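Local structure of putative antioxidant defense protein Mlr4105 (3C1L) at residues A50-D53 with I54-L58; S63-K67 with L68-M72; H82-Y85 with C86-H90; I137-A140 with D141-A144; G149-D152 with R153-W156. The protein probably has peroxiredoxin activity as an all-helical, AhpD-like antioxidant protein of the carboxymuconolactone decarboxylase family. All coordinates share one frame; numbering follows the deposited sequence.

Contact 1: A50-D53 with I54-L58; sequences AFTD and IYNDL
The Phe-51 ring carries CB of Tyr-55 over one face, 4.2 Å above its plane and offset toward the rim, while the Tyr-55 ring has OD1 of Asn-56 at its edge, in plane. The two aromatics are an i, i+4 pair one turn apart on the single alpha helix 45-60. Their planes are nearly parallel, at 22°, but the rings are slid apart and barely overlap, with centroids 5.8 Å from each other; the nearest side-chain touch is CZ of Phe-51 against CD1 of Tyr-55 at 4.2 Å. In both residues CG stands anti to the backbone N (chi1 173° and -179°), which sends the side chains out side by side, pointing the same way. Phe-164 of helix 152-175 packs on both rings and on Ile-54, and Tyr-41 meets the Phe-51 ring.

The helix also borders the second subunit: Ala-50 and Ile-54 pack on Ile-54 and Ala-50 of that chain, and the Asp-57 carboxylate is salt-bridged to its Lys-46 and Lys-47. Along the backbone, Ile-54 N bonds Ala-50 O at 3.1 Å. CG1 of Ile-54 leans over Ala-50 O at 3.5 Å. Asn-56 N bonds Thr-52 O at 2.9 Å; ND2 of Asn-56 lies 3.0 Å from that Thr-52 O too, at an angle too poor for a hydrogen bond.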
loop_
_atom_site.group_PDB
_atom_site.type_symbol
_atom_site.label_atom_id
_atom_site.label_comp_id
_atom_site.label_asym_id
_atom_site.label_seq_id
_atom_site.Cartn_x
_atom_site.Cartn_y
_atom_site.Cartn_z
ATOM N N ALA B 50 -35.341 1.558 -3.199
ATOM C CA ALA B 50 -34.278 2.448 -2.762
ATOM C C ALA B 50 -33.152 2.368 -3.781
ATOM O O ALA B 50 -32.643 3.399 -4.265
ATOM C CB ALA B 50 -33.754 2.047 -1.368
ATOM N N PHE B 51 -32.768 1.131 -4.117
ATOM C CA PHE B 51 -31.680 0.925 -5.058
ATOM C C PHE B 51 -31.993 1.616 -6.376
ATOM O O PHE B 51 -31.186 2.374 -6.840
ATOM C CB PHE B 51 -31.381 -0.542 -5.310
ATOM C CG PHE B 51 -30.375 -0.754 -6.398
ATOM C CD1 PHE B 51 -29.021 -0.580 -6.148
ATOM C CD2 PHE B 51 -30.772 -1.068 -7.679
ATOM C CE1 PHE B 51 -28.079 -0.731 -7.156
ATOM C CE2 PHE B 51 -29.819 -1.201 -8.706
ATOM C CZ PHE B 51 -28.471 -1.046 -8.418
ATOM N N THR B 52 -33.149 1.349 -6.976
ATOM C CA THR B 52 -33.406 1.821 -8.340
ATOM C C THR B 52 -33.520 3.365 -8.391
ATOM O O THR B 52 -33.045 3.962 -9.344
ATOM C CB THR B 52 -34.657 1.148 -9.035
ATOM O OG1 THR B 52 -35.858 1.656 -8.474
ATOM C CG2 THR B 52 -34.661 -0.388 -8.907
ATOM N N ASP B 53 -34.112 3.980 -7.356
ATOM C CA ASP B 53 -34.165 5.428 -7.174
ATOM C C ASP B 53 -32.789 6.074 -7.219
ATOM O O ASP B 53 -32.605 7.007 -7.994
ATOM C CB ASP B 53 -34.792 5.819 -5.809
ATOM C CG ASP B 53 -36.295 5.667 -5.762
ATOM O OD1 ASP B 53 -36.980 5.616 -6.820
ATOM O OD2 ASP B 53 -36.806 5.626 -4.628
ATOM N N ILE B 54 -31.849 5.599 -6.371
ATOM C CA ILE B 54 -30.486 6.135 -6.320
ATOM C C ILE B 54 -29.773 5.850 -7.621
ATOM O O ILE B 54 -29.043 6.689 -8.090
ATOM C CB ILE B 54 -29.558 5.527 -5.221
ATOM C CG1 ILE B 54 -30.099 5.775 -3.843
ATOM C CG2 ILE B 54 -28.204 6.238 -5.190
ATOM C CD1 ILE B 54 -29.687 7.148 -3.290
ATOM N N TYR B 55 -29.923 4.652 -8.173
ATOM C CA TYR B 55 -29.174 4.315 -9.397
ATOM C C TYR B 55 -29.593 5.215 -10.587
ATOM O O TYR B 55 -28.752 5.696 -11.368
ATOM C CB TYR B 55 -29.406 2.865 -9.779
ATOM C CG TYR B 55 -28.637 2.487 -11.012
ATOM C CD1 TYR B 55 -27.301 2.102 -10.923
ATOM C CD2 TYR B 55 -29.216 2.552 -12.254
ATOM C CE1 TYR B 55 -26.573 1.770 -12.066
ATOM C CE2 TYR B 55 -28.484 2.240 -13.401
ATOM C CZ TYR B 55 -27.184 1.845 -13.293
ATOM O OH TYR B 55 -26.468 1.529 -14.413
ATOM N N ASN B 56 -30.898 5.372 -10.738
ATOM C CA ASN B 56 -31.443 6.120 -11.811
ATOM C C ASN B 56 -31.143 7.598 -11.713
ATOM O O ASN B 56 -30.704 8.181 -12.680
ATOM C CB ASN B 56 -32.954 5.921 -11.878
ATOM C CG ASN B 56 -33.325 4.559 -12.407
ATOM O OD1 ASN B 56 -32.604 4.009 -13.234
ATOM N ND2 ASN B 56 -34.464 4.011 -11.946
ATOM N N ASP B 57 -31.403 8.219 -10.573
ATOM C CA ASP B 57 -30.999 9.613 -10.436
ATOM C C ASP B 57 -29.531 9.771 -10.788
ATOM O O ASP B 57 -29.156 10.669 -11.537
ATOM C CB ASP B 57 -31.189 10.141 -9.015
ATOM C CG ASP B 57 -30.915 11.639 -8.924
ATOM O OD1 ASP B 57 -31.764 12.397 -9.411
ATOM O OD2 ASP B 57 -29.863 12.051 -8.390
ATOM N N LEU B 58 -28.712 8.889 -10.237
ATOM C CA LEU B 58 -27.259 8.989 -10.361
ATOM C C LEU B 58 -26.824 8.849 -11.814
ATOM O O LEU B 58 -26.014 9.633 -12.326
ATOM C CB LEU B 58 -26.601 7.864 -9.532
ATOM C CG LEU B 58 -25.398 8.121 -8.636
ATOM C CD1 LEU B 58 -24.551 9.228 -9.198
ATOM C CD2 LEU B 58 -25.815 8.431 -7.150
#

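Contact 2: S63-K67 with L68-M72; sequences SGLSK and LDREM
Ser-66 and Asp-69 cap the start of helix 67-80 by reciprocal hydrogen bonds, a capping box. Ser-66, the N-cap residue, accepts from Asp-69 N through OG at 3.0 Å; its OG is set between the backbone N and the carbonyl carbon (chi1 64°), facing the first turn. In return Ser-66 N donates to OD2 of Asp-69 at 3.2 Å, meeting that oxygen from above the carboxylate plane. OG of Ser-63 accepts from Leu-65 N at 3.1 Å in an ST turn, and the same hydroxyl bonds Asp-157.

Arg-70 supplies the second polar set. Its NE donates to Ser-66 O at 3.1 Å in a nearly straight bond (170°), with the oxygen at the guanidinium edge and the donor well above the carbonyl plane. A bend at chi3 (-90°) turns the group back over the loop, and NH1 goes on to bond Leu-58 O and Gly-61 O.

Van der Waals contact completes the grip. CB of Ser-63 sits over the centre of one guanidinium face, 3.7 Å from CZ of Arg-70, and CB of Leu-65 lies on CG of Arg-70 at 3.8 Å. A leucine in place of Arg-70 would probably leave Ser-66 O without its NE donor, the carbonyls of Leu-58 and Gly-61 without NH1, and Ser-63 CB without the flat face against it.

Ser-66 OG thus takes up the Asp-69 N-H, while the buried guanidinium gathers carbonyls from the end of helix 45-60, the loop and the N-cap; its charge is probably spread over these carbonyl dipoles as it ties the turn together.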
loop_
_atom_site.group_PDB
_atom_site.type_symbol
_atom_site.label_atom_id
_atom_site.label_comp_id
_atom_site.label_asym_id
_atom_site.label_seq_id
_atom_site.Cartn_x
_atom_site.Cartn_y
_atom_site.Cartn_z
ATOM N N SER B 63 -27.576 16.075 -15.412
ATOM C CA SER B 63 -26.234 16.285 -14.899
ATOM C C SER B 63 -25.473 17.021 -16.000
ATOM O O SER B 63 -25.891 16.992 -17.172
ATOM C CB SER B 63 -25.583 14.927 -14.594
ATOM O OG SER B 63 -24.249 14.985 -14.086
ATOM N N GLY B 64 -24.381 17.691 -15.608
ATOM C CA GLY B 64 -23.384 18.204 -16.545
ATOM C C GLY B 64 -22.480 17.115 -17.100
ATOM O O GLY B 64 -21.758 17.334 -18.057
ATOM N N LEU B 65 -22.502 15.943 -16.468
ATOM C CA LEU B 65 -21.887 14.727 -16.960
ATOM C C LEU B 65 -22.862 14.009 -17.909
ATOM O O LEU B 65 -24.043 13.915 -17.624
ATOM C CB LEU B 65 -21.553 13.803 -15.775
ATOM C CG LEU B 65 -20.683 14.415 -14.671
ATOM C CD1 LEU B 65 -20.232 13.379 -13.683
ATOM C CD2 LEU B 65 -19.466 15.057 -15.267
ATOM N N SER B 66 -22.361 13.513 -19.040
ATOM C CA SER B 66 -23.155 12.759 -19.949
ATOM C C SER B 66 -23.370 11.391 -19.322
ATOM O O SER B 66 -22.751 11.054 -18.337
ATOM C CB SER B 66 -22.438 12.624 -21.284
ATOM O OG SER B 66 -21.253 11.890 -21.111
ATOM N N LYS B 67 -24.251 10.590 -19.889
ATOM C CA LYS B 67 -24.421 9.260 -19.331
ATOM C C LYS B 67 -23.132 8.451 -19.518
ATOM O O LYS B 67 -22.822 7.631 -18.693
ATOM C CB LYS B 67 -25.660 8.534 -19.898
ATOM C CG LYS B 67 -26.974 9.264 -19.606
ATOM C CD LYS B 67 -28.255 8.430 -19.887
ATOM C CE LYS B 67 -28.085 7.395 -21.003
ATOM N NZ LYS B 67 -29.378 6.694 -21.398
ATOM N N LEU B 68 -22.401 8.704 -20.608
ATOM C CA LEU B 68 -21.186 7.954 -20.907
ATOM C C LEU B 68 -20.058 8.323 -19.942
ATOM O O LEU B 68 -19.325 7.441 -19.522
ATOM C CB LEU B 68 -20.775 8.145 -22.385
ATOM C CG LEU B 68 -19.351 7.726 -22.787
ATOM C CD1 LEU B 68 -19.181 6.207 -22.720
ATOM C CD2 LEU B 68 -19.000 8.212 -24.180
ATOM N N ASP B 69 -19.935 9.605 -19.580
ATOM C CA ASP B 69 -18.962 10.052 -18.574
ATOM C C ASP B 69 -19.107 9.305 -17.259
ATOM O O ASP B 69 -18.115 8.866 -16.639
ATOM C CB ASP B 69 -19.143 11.554 -18.241
ATOM C CG ASP B 69 -18.626 12.481 -19.322
ATOM O OD1 ASP B 69 -17.740 12.125 -20.162
ATOM O OD2 ASP B 69 -19.135 13.620 -19.329
ATOM N N ARG B 70 -20.348 9.203 -16.811
ATOM C CA ARG B 70 -20.694 8.496 -15.571
ATOM C C ARG B 70 -20.443 6.985 -15.641
ATOM O O ARG B 70 -19.871 6.442 -14.721
ATOM C CB ARG B 70 -22.119 8.828 -15.134
ATOM C CG ARG B 70 -22.285 10.273 -14.728
ATOM C CD ARG B 70 -23.718 10.614 -14.485
ATOM N NE ARG B 70 -24.404 11.088 -15.685
ATOM C CZ ARG B 70 -25.685 11.394 -15.760
ATOM N NH1 ARG B 70 -26.502 11.181 -14.742
ATOM N NH2 ARG B 70 -26.164 11.880 -16.900
ATOM N N GLU B 71 -20.812 6.326 -16.755
ATOM C CA GLU B 71 -20.384 4.936 -16.992
ATOM C C GLU B 71 -18.851 4.804 -17.048
ATOM O O GLU B 71 -18.312 3.751 -16.675
ATOM C CB GLU B 71 -20.978 4.368 -18.276
ATOM C CG GLU B 71 -22.483 4.248 -18.264
ATOM C CD GLU B 71 -23.017 3.072 -17.426
ATOM O OE1 GLU B 71 -22.211 2.327 -16.820
ATOM O OE2 GLU B 71 -24.249 2.897 -17.368
HETATM N N MSE B 72 -18.137 5.829 -17.511
HETATM C CA MSE B 72 -16.646 5.805 -17.496
HETATM C C MSE B 72 -16.105 5.898 -16.104
HETATM O O MSE B 72 -15.129 5.219 -15.755
HETATM C CB MSE B 72 -16.011 6.933 -18.338
HETATM C CG MSE B 72 -15.992 6.644 -19.834
HETATM SE SE MSE B 72 -15.253 8.105 -20.961
HETATM C CE MSE B 72 -13.864 8.758 -19.906
#

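Contact 3: H82-Y85 with C86-H90; sequences HCYY and CLTAH
The sulfur of Cys-83 lies against that of Cys-86, SG to SG 3.6 Å, so the two touch without forming a disulfide. This is a Cys-X-X-Cys motif at the start of helix 84-98, and with Glu-71 before it and His-90 after it the spacing matches that of AhpD, where the cysteine pair is the redox centre; a similar role here is probable. Cys-83 is also the N-cap: with SG swung anti to the backbone N (chi1 -176°), it accepts from Cys-86 N at 3.5 Å. His-82 just before it has positive phi and closes helix 67-80 in a Schellman motif, its ring meeting His-82 of the third subunit.

The ring of Tyr-85 reaches along the helix, CE1 touching CB of Ala-89 at 4.2 Å and CD1 lying near SG of Cys-86, also at 4.2 Å; its hydroxyl bonds Val-37 N. CG of Leu-87 rests on Cys-83 O at 3.2 Å, beside the backbone bond made there by Leu-87 N.

Tyr-84 O is gripped twice by one residue, by Thr-88 N at 3.2 Å and, more closely, by Thr-88 OG1 at 2.8 Å; that hydroxyl also lies 3.4 Å from CE1 of the Tyr-84 ring.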
loop_
_atom_site.group_PDB
_atom_site.type_symbol
_atom_site.label_atom_id
_atom_site.label_comp_id
_atom_site.label_asym_id
_atom_site.label_seq_id
_atom_site.Cartn_x
_atom_site.Cartn_y
_atom_site.Cartn_z
ATOM N N HIS B 82 -11.181 -4.143 -8.921
ATOM C CA HIS B 82 -11.280 -5.459 -9.534
ATOM C C HIS B 82 -12.663 -6.087 -9.356
ATOM O O HIS B 82 -12.771 -7.237 -8.995
ATOM C CB HIS B 82 -10.159 -6.408 -9.054
ATOM C CG HIS B 82 -8.779 -5.985 -9.481
ATOM N ND1 HIS B 82 -8.354 -6.005 -10.798
ATOM C CD2 HIS B 82 -7.740 -5.504 -8.761
ATOM C CE1 HIS B 82 -7.103 -5.588 -10.855
ATOM N NE2 HIS B 82 -6.708 -5.279 -9.635
ATOM N N CYS B 83 -13.716 -5.316 -9.633
ATOM C CA CYS B 83 -15.077 -5.785 -9.487
ATOM C C CYS B 83 -15.612 -6.447 -10.761
ATOM O O CYS B 83 -15.940 -5.765 -11.705
ATOM C CB CYS B 83 -16.024 -4.648 -9.118
ATOM S SG CYS B 83 -17.753 -5.283 -8.818
ATOM N N TYR B 84 -15.728 -7.769 -10.736
ATOM C CA TYR B 84 -16.256 -8.534 -11.859
ATOM C C TYR B 84 -17.690 -8.148 -12.300
ATOM O O TYR B 84 -17.991 -8.072 -13.505
ATOM C CB TYR B 84 -16.227 -10.002 -11.495
ATOM C CG TYR B 84 -16.785 -10.887 -12.557
ATOM C CD1 TYR B 84 -16.330 -10.797 -13.867
ATOM C CD2 TYR B 84 -17.776 -11.827 -12.258
ATOM C CE1 TYR B 84 -16.848 -11.602 -14.859
ATOM C CE2 TYR B 84 -18.280 -12.634 -13.240
ATOM C CZ TYR B 84 -17.804 -12.525 -14.526
ATOM O OH TYR B 84 -18.329 -13.330 -15.482
ATOM N N TYR B 85 -18.562 -7.897 -11.339
ATOM C CA TYR B 85 -19.940 -7.571 -11.633
ATOM C C TYR B 85 -19.973 -6.294 -12.454
ATOM O O TYR B 85 -20.578 -6.218 -13.558
ATOM C CB TYR B 85 -20.825 -7.421 -10.354
ATOM C CG TYR B 85 -22.285 -7.272 -10.768
ATOM C CD1 TYR B 85 -22.808 -6.039 -11.157
ATOM C CD2 TYR B 85 -23.099 -8.373 -10.871
ATOM C CE1 TYR B 85 -24.136 -5.937 -11.621
ATOM C CE2 TYR B 85 -24.423 -8.268 -11.321
ATOM C CZ TYR B 85 -24.929 -7.059 -11.699
ATOM O OH TYR B 85 -26.254 -7.017 -12.162
ATOM N N CYS B 86 -19.275 -5.305 -11.932
ATOM C CA CYS B 86 -19.402 -3.971 -12.424
ATOM C C CYS B 86 -18.610 -3.754 -13.655
ATOM O O CYS B 86 -19.070 -3.026 -14.538
ATOM C CB CYS B 86 -19.006 -2.972 -11.366
ATOM S SG CYS B 86 -20.212 -2.890 -9.999
ATOM N N LEU B 87 -17.457 -4.419 -13.761
ATOM C CA LEU B 87 -16.686 -4.323 -14.981
ATOM C C LEU B 87 -17.423 -4.937 -16.184
ATOM O O LEU B 87 -17.388 -4.391 -17.298
ATOM C CB LEU B 87 -15.294 -4.930 -14.795
ATOM C CG LEU B 87 -14.354 -4.117 -13.908
ATOM C CD1 LEU B 87 -13.072 -4.881 -13.559
ATOM C CD2 LEU B 87 -14.017 -2.766 -14.585
ATOM N N THR B 88 -18.093 -6.058 -15.938
ATOM C CA THR B 88 -18.928 -6.697 -16.923
ATOM C C THR B 88 -20.110 -5.828 -17.401
ATOM O O THR B 88 -20.309 -5.667 -18.614
ATOM C CB THR B 88 -19.422 -8.046 -16.383
ATOM O OG1 THR B 88 -18.297 -8.884 -16.206
ATOM C CG2 THR B 88 -20.436 -8.739 -17.329
ATOM N N ALA B 89 -20.878 -5.299 -16.450
ATOM C CA ALA B 89 -22.132 -4.604 -16.692
ATOM C C ALA B 89 -21.953 -3.200 -17.242
ATOM O O ALA B 89 -22.647 -2.797 -18.163
ATOM C CB ALA B 89 -22.954 -4.562 -15.386
ATOM N N HIS B 90 -20.995 -2.467 -16.671
ATOM C CA HIS B 90 -20.731 -1.087 -17.044
ATOM C C HIS B 90 -19.690 -0.997 -18.165
ATOM O O HIS B 90 -19.709 -0.057 -18.945
ATOM C CB HIS B 90 -20.400 -0.271 -15.797
ATOM C CG HIS B 90 -21.529 -0.260 -14.804
ATOM N ND1 HIS B 90 -22.675 0.480 -14.983
ATOM C CD2 HIS B 90 -21.726 -0.983 -13.680
ATOM C CE1 HIS B 90 -23.507 0.249 -13.989
ATOM N NE2 HIS B 90 -22.954 -0.636 -13.183
#

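Contact 4: I137-A140 with D141-A144; sequences IVEA and DRAA
Glu-139 and Arg-142 form a salt bridge in which two nitrogens close side-on upon one oxygen: NH2 of Arg-142 lies 2.9 Å and NE of Arg-142 3.1 Å from OE1 of Glu-139. Both donors come from the same face of the carboxylate, whose plane is turned 61° from the guanidinium. Bends at chi2 of Glu-139 (58°) and chi3 of Arg-142 (-75°) bring the ends together. OE2 of Glu-139 has its own partner in Arg-146, and NH1 of Arg-142 bonds Ala-174 O of the second subunit.

Beside it, Asp-141 and Val-138 are bonded in both directions. Val-138 N donates to OD2 of Asp-141 at 2.8 Å, on the anti side but tilted from the carboxylate plane, while Asp-141 N returns a bent bond to Val-138 O, also 2.8 Å. Lys-129 of helix 118-132 salt-bridges the same OD2.

Packing lies around these bonds: CG2 of Ile-137 is 4.0 Å from NH1 of Arg-142, and CG2 of Val-138 is 3.6 Å from OD2 of Asp-141.

With cationic partners for both carboxylates, Glu-139 and Asp-141 are likely to stay ionised, and the first turn of helix 139-147 is tied to helix 118-132 and the second subunit.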
loop_
_atom_site.group_PDB
_atom_site.type_symbol
_atom_site.label_atom_id
_atom_site.label_comp_id
_atom_site.label_asym_id
_atom_site.label_seq_id
_atom_site.Cartn_x
_atom_site.Cartn_y
_atom_site.Cartn_z
ATOM N N ILE B 137 -7.808 13.819 0.018
ATOM C CA ILE B 137 -8.448 14.771 -0.889
ATOM C C ILE B 137 -8.346 16.117 -0.234
ATOM O O ILE B 137 -8.617 16.245 0.974
ATOM C CB ILE B 137 -9.947 14.417 -1.199
ATOM C CG1 ILE B 137 -10.028 13.045 -1.903
ATOM C CG2 ILE B 137 -10.630 15.551 -2.011
ATOM C CD1 ILE B 137 -9.637 13.062 -3.415
ATOM N N VAL B 138 -7.915 17.099 -1.029
ATOM C CA VAL B 138 -7.719 18.469 -0.585
ATOM C C VAL B 138 -8.303 19.438 -1.616
ATOM O O VAL B 138 -8.721 19.032 -2.688
ATOM C CB VAL B 138 -6.209 18.768 -0.277
ATOM C CG1 VAL B 138 -5.783 17.975 0.912
ATOM C CG2 VAL B 138 -5.308 18.426 -1.462
ATOM N N GLU B 139 -8.389 20.703 -1.237
ATOM C CA GLU B 139 -8.938 21.762 -2.108
ATOM C C GLU B 139 -8.234 21.843 -3.466
ATOM O O GLU B 139 -8.880 22.172 -4.459
ATOM C CB GLU B 139 -8.864 23.118 -1.418
ATOM C CG GLU B 139 -9.425 24.296 -2.232
ATOM C CD GLU B 139 -10.870 24.123 -2.635
ATOM O OE1 GLU B 139 -11.656 23.503 -1.874
ATOM O OE2 GLU B 139 -11.216 24.614 -3.734
ATOM N N ALA B 140 -6.921 21.588 -3.515
ATOM C CA ALA B 140 -6.227 21.465 -4.819
ATOM C C ALA B 140 -6.850 20.382 -5.722
ATOM O O ALA B 140 -6.752 20.456 -6.909
ATOM C CB ALA B 140 -4.793 21.198 -4.644
ATOM N N ASP B 141 -7.451 19.343 -5.168
ATOM C CA ASP B 141 -8.064 18.332 -6.013
ATOM C C ASP B 141 -9.285 18.869 -6.741
ATOM O O ASP B 141 -9.472 18.597 -7.955
ATOM C CB ASP B 141 -8.396 17.068 -5.219
ATOM C CG ASP B 141 -7.155 16.392 -4.692
ATOM O OD1 ASP B 141 -6.206 16.234 -5.483
ATOM O OD2 ASP B 141 -7.106 16.032 -3.501
ATOM N N ARG B 142 -10.099 19.608 -5.995
ATOM C CA ARG B 142 -11.270 20.284 -6.536
ATOM C C ARG B 142 -10.904 21.457 -7.459
ATOM O O ARG B 142 -11.566 21.696 -8.507
ATOM C CB ARG B 142 -12.132 20.790 -5.390
ATOM C CG ARG B 142 -12.793 19.700 -4.580
ATOM C CD ARG B 142 -13.778 20.262 -3.545
ATOM N NE ARG B 142 -13.103 20.868 -2.402
ATOM C CZ ARG B 142 -12.547 20.232 -1.367
ATOM N NH1 ARG B 142 -12.553 18.916 -1.235
ATOM N NH2 ARG B 142 -11.943 20.954 -0.441
ATOM N N ALA B 143 -9.868 22.195 -7.065
ATOM C CA ALA B 143 -9.316 23.251 -7.879
ATOM C C ALA B 143 -8.944 22.709 -9.261
ATOM O O ALA B 143 -9.256 23.330 -10.267
ATOM C CB ALA B 143 -8.106 23.877 -7.187
ATOM N N ALA B 144 -8.316 21.539 -9.313
ATOM C CA ALA B 144 -7.921 20.937 -10.599
ATOM C C ALA B 144 -9.153 20.556 -11.456
ATOM O O ALA B 144 -9.129 20.760 -12.659
ATOM C CB ALA B 144 -6.996 19.752 -10.374
#

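Contact 5: G149-D152 with R153-W156; sequences GFSD and RDIW
OD2 of Asp-154 lies in the plane of the Phe-150 ring, at its edge and 3.7 Å from CD1 of Phe-150, with the carboxylate turned almost perpendicular to the ring, at 87°. An anion placed there faces the rim hydrogens rather than the pi cloud, an arrangement likely to be mildly favourable. CB of Asp-154 touches the same ring corner, CD1 of Phe-150, at 3.6 Å. CB of Phe-150 also leans on CG1 of Ile-155 at 4.4 Å, and beyond the contact the ring packs on Leu-145 and Met-123.

The same carboxylate serves the helix start. Ser-151, at the N-cap of helix 152-175, and Asp-154 make a capping box: Ser-151 N donates to OD2 of Asp-154 at 2.9 Å, nearly straight, and Asp-154 N donates to OG of Ser-151, also at 2.9 Å. OD2 takes the Ser-151 N-H from above the carboxylate plane. An alanine in place of Asp-154 would probably leave Ser-151 N without its acceptor and open a gap beside the Phe-150 ring edge. Upstream, Gly-149 takes a positive phi of 106° and ends helix 139-147 in a Schellman motif, so the chain turns from one helix into the next within a few residues.

Asp-152 points to other partners, OD1 salt-bridged to Arg-146 and OD2 bonded to Asp-10 N of the second subunit, while NE of Arg-153 salt-bridges Asp-157. Trp-156 N bonds Asp-152 O at 3.0 Å, and the indole meets Phe-43 and Tyr-41 of the second subunit edge-to-face.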
loop_
_atom_site.group_PDB
_atom_site.type_symbol
_atom_site.label_atom_id
_atom_site.label_comp_id
_atom_site.label_asym_id
_atom_site.label_seq_id
_atom_site.Cartn_x
_atom_site.Cartn_y
_atom_site.Cartn_z
ATOM N N GLY B 149 -12.861 22.731 -16.203
ATOM C CA GLY B 149 -14.131 23.318 -16.634
ATOM C C GLY B 149 -15.373 22.899 -15.819
ATOM O O GLY B 149 -16.483 23.329 -16.119
ATOM N N PHE B 150 -15.191 22.102 -14.772
ATOM C CA PHE B 150 -16.337 21.515 -14.042
ATOM C C PHE B 150 -16.904 22.526 -13.063
ATOM O O PHE B 150 -16.145 23.278 -12.442
ATOM C CB PHE B 150 -15.943 20.250 -13.312
ATOM C CG PHE B 150 -15.687 19.078 -14.227
ATOM C CD1 PHE B 150 -16.730 18.508 -14.953
ATOM C CD2 PHE B 150 -14.400 18.536 -14.347
ATOM C CE1 PHE B 150 -16.486 17.416 -15.794
ATOM C CE2 PHE B 150 -14.148 17.475 -15.166
ATOM C CZ PHE B 150 -15.200 16.905 -15.902
ATOM N N SER B 151 -18.236 22.574 -12.958
ATOM C CA SER B 151 -18.920 23.418 -11.959
ATOM C C SER B 151 -18.896 22.706 -10.627
ATOM O O SER B 151 -18.602 21.523 -10.555
ATOM C CB SER B 151 -20.372 23.636 -12.339
ATOM O OG SER B 151 -21.049 22.392 -12.263
ATOM N N ASP B 152 -19.242 23.403 -9.556
ATOM C CA ASP B 152 -19.371 22.710 -8.266
ATOM C C ASP B 152 -20.453 21.611 -8.285
ATOM O O ASP B 152 -20.303 20.559 -7.633
ATOM C CB ASP B 152 -19.567 23.731 -7.142
ATOM C CG ASP B 152 -18.246 24.427 -6.778
ATOM O OD1 ASP B 152 -17.264 24.290 -7.567
ATOM O OD2 ASP B 152 -18.174 25.098 -5.724
ATOM N N ARG B 153 -21.525 21.817 -9.043
ATOM C CA ARG B 153 -22.518 20.762 -9.183
ATOM C C ARG B 153 -21.951 19.545 -9.949
ATOM O O ARG B 153 -22.204 18.407 -9.560
ATOM C CB ARG B 153 -23.793 21.297 -9.764
ATOM C CG ARG B 153 -24.894 20.270 -9.940
ATOM C CD ARG B 153 -25.111 19.253 -8.747
ATOM N NE ARG B 153 -25.606 18.010 -9.325
ATOM C CZ ARG B 153 -26.803 17.886 -9.917
ATOM N NH1 ARG B 153 -27.648 18.904 -9.911
ATOM N NH2 ARG B 153 -27.170 16.716 -10.487
ATOM N N ASP B 154 -21.103 19.781 -10.955
ATOM C CA ASP B 154 -20.401 18.685 -11.629
ATOM C C ASP B 154 -19.464 17.927 -10.704
ATOM O O ASP B 154 -19.371 16.695 -10.767
ATOM C CB ASP B 154 -19.547 19.200 -12.779
ATOM C CG ASP B 154 -20.353 19.924 -13.860
ATOM O OD1 ASP B 154 -21.596 19.702 -13.971
ATOM O OD2 ASP B 154 -19.712 20.735 -14.602
ATOM N N ILE B 155 -18.757 18.650 -9.848
ATOM C CA ILE B 155 -17.805 18.020 -8.911
ATOM C C ILE B 155 -18.574 17.124 -7.970
ATOM O O ILE B 155 -18.196 15.970 -7.710
ATOM C CB ILE B 155 -17.035 19.091 -8.072
ATOM C CG1 ILE B 155 -16.065 19.889 -8.961
ATOM C CG2 ILE B 155 -16.295 18.450 -6.849
ATOM C CD1 ILE B 155 -15.218 20.905 -8.202
ATOM N N TRP B 156 -19.687 17.654 -7.483
ATOM C CA TRP B 156 -20.662 16.868 -6.750
ATOM C C TRP B 156 -21.047 15.573 -7.496
ATOM O O TRP B 156 -21.067 14.517 -6.884
ATOM C CB TRP B 156 -21.940 17.672 -6.390
ATOM C CG TRP B 156 -22.980 16.795 -5.727
ATOM C CD1 TRP B 156 -23.778 15.831 -6.329
ATOM C CD2 TRP B 156 -23.285 16.733 -4.330
ATOM N NE1 TRP B 156 -24.561 15.199 -5.390
ATOM C CE2 TRP B 156 -24.289 15.737 -4.160
ATOM C CE3 TRP B 156 -22.852 17.455 -3.219
ATOM C CZ2 TRP B 156 -24.830 15.441 -2.932
ATOM C CZ3 TRP B 156 -23.391 17.153 -2.002
ATOM C CH2 TRP B 156 -24.379 16.152 -1.862
#

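The five contacts follow one another along the chain without nesting. Contacts 1, 2 and 3 fall on the successive helices 45-60, 67-80 and 84-98, centres about 15 to 18 Å apart. Glu-71 OE1 of contact 2 bonds His-90 ND1 of contact 3 at 2.6 Å, and Tyr-55 OH of contact 1 packs against CE1 of His-90 at 3.3 Å, so the three helices meet around His-90, one turn on from Cys-86. Contacts 4 and 5, centres about 12 Å apart, lie at the starts of helices 139-147 and 152-175; contact 5 also touches contact 2. Contacts 1, 4 and 5 reach the second subunit of the six-chain assembly; contact 3 reaches the third and, through His-82, the second.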